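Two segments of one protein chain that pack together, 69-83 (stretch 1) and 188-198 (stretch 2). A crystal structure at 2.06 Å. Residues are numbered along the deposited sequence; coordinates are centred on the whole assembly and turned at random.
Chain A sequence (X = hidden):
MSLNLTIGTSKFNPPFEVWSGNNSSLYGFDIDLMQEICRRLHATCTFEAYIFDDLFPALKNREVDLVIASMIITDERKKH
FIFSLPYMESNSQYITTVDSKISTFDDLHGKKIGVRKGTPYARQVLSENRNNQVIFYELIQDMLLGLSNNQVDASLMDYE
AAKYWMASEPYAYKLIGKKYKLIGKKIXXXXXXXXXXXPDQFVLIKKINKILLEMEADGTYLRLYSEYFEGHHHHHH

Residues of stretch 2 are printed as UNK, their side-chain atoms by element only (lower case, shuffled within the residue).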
# COMPACT_ATOMS: atom_id res chain seq x y z
N ALA A 69 -18.45 -21.63 11.21
CA ALA A 69 -18.14 -22.81 10.44
C ALA A 69 -18.60 -22.54 9.02
O ALA A 69 -19.63 -23.06 8.58
CB ALA A 69 -18.87 -24.01 11.01
N SER A 70 -17.83 -21.71 8.31
CA SER A 70 -18.16 -21.32 6.95
C SER A 70 -19.68 -21.23 6.81
O SER A 70 -20.27 -21.79 5.89
CB SER A 70 -17.58 -22.33 5.94
OG SER A 70 -18.12 -23.63 6.08
N MSE A 71 -20.31 -20.52 7.74
CA MSE A 71 -21.76 -20.37 7.74
C MSE A 71 -22.25 -19.28 6.80
O MSE A 71 -22.03 -18.10 7.04
CB MSE A 71 -22.26 -20.06 9.14
CG MSE A 71 -23.76 -20.23 9.27
SE MSE A 71 -24.24 -22.07 8.90
CE MSE A 71 -23.41 -22.85 10.47
N ILE A 72 -22.94 -19.68 5.74
CA ILE A 72 -23.44 -18.73 4.76
C ILE A 72 -24.72 -18.02 5.18
O ILE A 72 -25.72 -18.65 5.52
CB ILE A 72 -23.70 -19.42 3.41
CG1 ILE A 72 -22.43 -20.12 2.92
CG2 ILE A 72 -24.17 -18.38 2.38
CD1 ILE A 72 -22.62 -20.94 1.67
N ILE A 73 -24.67 -16.69 5.13
CA ILE A 73 -25.83 -15.88 5.47
C ILE A 73 -26.89 -16.08 4.41
O ILE A 73 -26.67 -15.78 3.23
CB ILE A 73 -25.49 -14.37 5.49
CG1 ILE A 73 -24.41 -14.07 6.51
CG2 ILE A 73 -26.75 -13.56 5.80
CD1 ILE A 73 -24.06 -12.60 6.58
N THR A 74 -28.05 -16.60 4.82
CA THR A 74 -29.16 -16.82 3.90
C THR A 74 -30.43 -16.34 4.58
O THR A 74 -30.50 -16.29 5.81
CB THR A 74 -29.35 -18.32 3.55
OG1 THR A 74 -29.79 -19.02 4.72
CG2 THR A 74 -28.05 -18.93 3.06
N ASP A 75 -31.44 -16.00 3.79
CA ASP A 75 -32.70 -15.54 4.37
C ASP A 75 -33.34 -16.61 5.24
O ASP A 75 -33.91 -16.31 6.29
CB ASP A 75 -33.66 -15.11 3.26
CG ASP A 75 -33.27 -13.78 2.65
OD1 ASP A 75 -33.04 -12.82 3.42
OD2 ASP A 75 -33.21 -13.68 1.40
N GLU A 76 -33.26 -17.87 4.82
CA GLU A 76 -33.84 -18.96 5.58
C GLU A 76 -33.27 -19.05 6.99
O GLU A 76 -34.00 -19.26 7.96
CB GLU A 76 -33.63 -20.29 4.86
CG GLU A 76 -34.41 -20.41 3.57
CD GLU A 76 -34.26 -21.78 2.91
OE1 GLU A 76 -33.12 -22.14 2.56
OE2 GLU A 76 -35.29 -22.47 2.75
N ARG A 77 -31.96 -18.88 7.12
CA ARG A 77 -31.31 -18.94 8.42
C ARG A 77 -31.55 -17.69 9.26
O ARG A 77 -31.60 -17.76 10.49
CB ARG A 77 -29.81 -19.17 8.24
CG ARG A 77 -29.45 -20.51 7.61
CD ARG A 77 -30.00 -21.67 8.43
NE ARG A 77 -29.58 -22.97 7.93
CZ ARG A 77 -29.85 -24.12 8.53
NH1 ARG A 77 -30.55 -24.13 9.66
NH2 ARG A 77 -29.42 -25.27 8.02
N LYS A 78 -31.72 -16.54 8.61
CA LYS A 78 -31.95 -15.31 9.35
C LYS A 78 -33.30 -15.28 10.05
O LYS A 78 -33.60 -14.34 10.79
CB LYS A 78 -31.80 -14.10 8.42
CG LYS A 78 -30.35 -13.84 8.01
CD LYS A 78 -30.14 -12.46 7.41
CE LYS A 78 -30.78 -12.31 6.04
NZ LYS A 78 -30.38 -11.02 5.41
N LYS A 79 -34.10 -16.31 9.84
CA LYS A 79 -35.42 -16.40 10.47
C LYS A 79 -35.32 -16.94 11.89
O LYS A 79 -36.25 -16.81 12.68
CB LYS A 79 -36.34 -17.29 9.64
CG LYS A 79 -36.55 -16.78 8.23
CD LYS A 79 -37.51 -17.65 7.43
CE LYS A 79 -37.70 -17.09 6.04
NZ LYS A 79 -38.63 -17.92 5.23
N HIS A 80 -34.17 -17.53 12.23
CA HIS A 80 -33.96 -18.08 13.56
C HIS A 80 -32.65 -17.64 14.17
O HIS A 80 -32.42 -17.82 15.37
CB HIS A 80 -34.00 -19.61 13.49
CG HIS A 80 -35.34 -20.16 13.09
ND1 HIS A 80 -36.40 -20.23 13.97
CD2 HIS A 80 -35.80 -20.59 11.90
CE1 HIS A 80 -37.46 -20.68 13.33
NE2 HIS A 80 -37.13 -20.91 12.07
N PHE A 81 -31.79 -17.05 13.35
CA PHE A 81 -30.49 -16.59 13.82
C PHE A 81 -30.10 -15.24 13.24
O PHE A 81 -30.61 -14.82 12.21
CB PHE A 81 -29.40 -17.59 13.43
CG PHE A 81 -29.62 -18.97 13.96
CD1 PHE A 81 -29.40 -19.25 15.30
CD2 PHE A 81 -30.04 -19.99 13.11
CE1 PHE A 81 -29.59 -20.54 15.79
CE2 PHE A 81 -30.24 -21.28 13.60
CZ PHE A 81 -30.01 -21.55 14.94
N ILE A 82 -29.17 -14.59 13.92
CA ILE A 82 -28.65 -13.32 13.44
C ILE A 82 -27.19 -13.58 13.08
O ILE A 82 -26.56 -14.51 13.62
CB ILE A 82 -28.76 -12.19 14.48
CG1 ILE A 82 -28.06 -12.58 15.78
CG2 ILE A 82 -30.23 -11.86 14.72
CD1 ILE A 82 -28.02 -11.48 16.82
N PHE A 83 -26.67 -12.78 12.16
CA PHE A 83 -25.30 -12.93 11.70
C PHE A 83 -24.47 -11.67 11.92
O PHE A 83 -25.00 -10.57 12.04
CB PHE A 83 -25.31 -13.26 10.20
CG PHE A 83 -25.88 -14.61 9.88
CD1 PHE A 83 -25.08 -15.75 9.96
CD2 PHE A 83 -27.21 -14.74 9.49
CE1 PHE A 83 -25.60 -17.00 9.65
CE2 PHE A 83 -27.73 -15.99 9.18
CZ PHE A 83 -26.93 -17.13 9.26
N UNK A 188 -21.54 -17.87 -6.93
CA UNK A 188 -21.90 -17.01 -5.82
C UNK A 188 -23.14 -17.58 -5.14
O UNK A 188 -24.12 -17.91 -5.80
o UNK A 188 -22.45 -14.72 -5.22
c UNK A 188 -22.20 -15.59 -6.32
N UNK A 189 -23.08 -17.73 -3.83
CA UNK A 189 -24.23 -18.26 -3.10
C UNK A 189 -24.30 -17.63 -1.72
O UNK A 189 -23.31 -17.57 -1.00
c UNK A 189 -22.84 -20.18 -2.26
c UNK A 189 -25.37 -21.81 -1.98
c UNK A 189 -25.37 -20.32 -2.20
c UNK A 189 -24.14 -19.80 -2.96
N UNK A 190 -25.48 -17.15 -1.37
CA UNK A 190 -25.65 -16.53 -0.07
C UNK A 190 -25.01 -15.15 -0.01
O UNK A 190 -24.58 -14.61 -1.02
N UNK A 191 -24.93 -14.59 1.19
CA UNK A 191 -24.36 -13.26 1.36
C UNK A 191 -23.07 -13.23 2.17
O UNK A 191 -22.79 -12.25 2.86
o UNK A 191 -28.87 -11.82 2.21
c UNK A 191 -27.76 -11.38 1.86
c UNK A 191 -25.41 -12.35 2.01
o UNK A 191 -27.44 -10.17 1.97
c UNK A 191 -26.74 -12.34 1.27
N UNK A 192 -22.28 -14.30 2.07
CA UNK A 192 -21.01 -14.35 2.77
C UNK A 192 -20.96 -15.24 4.00
O UNK A 192 -21.99 -15.55 4.58
N UNK A 193 -19.76 -15.66 4.38
CA UNK A 193 -19.57 -16.50 5.56
C UNK A 193 -19.57 -15.55 6.74
O UNK A 193 -18.94 -14.49 6.71
c UNK A 193 -18.25 -17.27 5.50
c UNK A 193 -17.07 -18.21 3.45
c UNK A 193 -19.05 -20.12 3.07
c UNK A 193 -18.15 -18.26 4.35
c UNK A 193 -16.98 -19.10 2.38
c UNK A 193 -17.97 -20.05 2.20
o UNK A 193 -17.90 -20.93 1.14
c UNK A 193 -19.13 -19.23 4.14
N UNK A 194 -20.28 -15.93 7.80
CA UNK A 194 -20.38 -15.07 8.96
C UNK A 194 -20.50 -15.81 10.29
O UNK A 194 -20.73 -17.02 10.32
o UNK A 194 -22.04 -13.63 10.02
c UNK A 194 -21.59 -14.14 8.78
N UNK A 195 -20.34 -15.08 11.38
CA UNK A 195 -20.45 -15.63 12.72
C UNK A 195 -21.94 -15.57 13.07
O UNK A 195 -22.56 -14.51 12.99
c UNK A 195 -17.18 -14.10 14.12
c UNK A 195 -19.78 -15.29 15.13
c UNK A 195 -19.59 -14.80 13.70
c UNK A 195 -18.12 -14.92 13.29
N UNK A 196 -22.50 -16.71 13.44
CA UNK A 196 -23.92 -16.82 13.75
C UNK A 196 -24.23 -16.84 15.25
O UNK A 196 -23.44 -17.32 16.06
c UNK A 196 -25.96 -18.19 12.96
c UNK A 196 -24.46 -18.09 13.09
c UNK A 196 -25.85 -21.11 13.23
se UNK A 196 -26.37 -19.76 11.91
N UNK A 197 -25.39 -16.29 15.61
CA UNK A 197 -25.78 -16.25 17.00
C UNK A 197 -27.30 -16.20 17.12
O UNK A 197 -28.00 -16.08 16.12
c UNK A 197 -25.16 -15.03 17.68
N UNK A 198 -27.79 -16.34 18.35
CA UNK A 198 -29.23 -16.28 18.59
C UNK A 198 -29.65 -14.81 18.53
O UNK A 198 -28.86 -13.93 18.87
o UNK A 198 -28.57 -18.93 20.78
c UNK A 198 -29.35 -18.41 19.98
n UNK A 198 -30.04 -19.12 19.09
c UNK A 198 -29.56 -16.90 19.95
O HOH W 1 -18.95 -19.22 9.64

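Position 188 carries one carbon and then one oxygen, and this side chain is out of reach of stretch 1; the pattern is that of serine, Ser-188. Position 189 has four carbons, forked at the first, with one arm two carbons long, which identifies Ile-189. Its CG2 lies 4.0 Å from Ile-72 CD1.

Position 190 has no side-chain atoms, so it is Gly-190. Phi is 74°, and an ideal CB would sit 1.9 Å from Ile-72 CG2, a clash. Position 191 has three carbons, the third carrying two oxygens: Glu-191. Its N donates to Ile-73 O (2.9 Å, 154°), while OE2 forms a long salt bridge with Lys-78 NZ at 3.6 Å. The same lysine NZ reaches Asp-75 OD1 at 3.8 Å, placing its charge near both carboxylates.

Position 192 again lacks a side chain. At phi/psi 106/158 a CB would jam against the preceding carbonyl O, in keeping with Gly-192, whose O accepts from Ile-73 N (3.0 Å, 170°). Position 193 shows one carbon, then a six-carbon ring bearing an oxygen: Tyr-193. Ser-70 CB lies over one ring face, 4.2 Å from the centroid of the Tyr-193 ring and 24° off its normal; Ile-72 CG1 approaches Tyr-193 CE1 at 3.4 Å.

Position 194 has one carbon and one oxygen, the carbon 3.6 Å from Ile-73 CG1. This is Ser-194; its OG sits at the Phe-83 ring edge, and its N donates to Met-71 O (2.9 Å, 152°). Position 195 repeats the forked four-carbon pattern, but its CA-to-CB bond points away from stretch 1: Ile-195. Its backbone O meets Phe-83 CA at 3.4 Å.

Position 196 is an unbranched chain of two carbons, selenium and a carbon, hence selenomethionine, Met-196. Its CE stands 4.2 Å from the centroid of the Phe-81 ring, only 5° off the normal, and its SE is 3.7 Å from Met-71 CG. Position 197 has one carbon, 4.2 Å from Ile-82 CG1: Ala-197. Position 198 has two carbons, the second carrying one oxygen and one nitrogen, which gives Asn-198; its backbone O lies 3.3 Å from Ile-82 CD1.

The contact buries 1004 Å², both sides summed. Paired bonds, Ile-82 N to Ala-197 O and Ala-197 N to Ile-82 O (both 2.9 Å), fix an antiparallel register, while Met-196 packs beside Phe-83 and over Phe-81. Around Ile-72 and Tyr-193, backbone bonds continue the join. Water 1 adds a bridge, accepting from Met-71 N (2.7 Å) and donating to Ser-194 O (2.9 Å).

Stretch 2 188-198: SIGEGYSIMAN
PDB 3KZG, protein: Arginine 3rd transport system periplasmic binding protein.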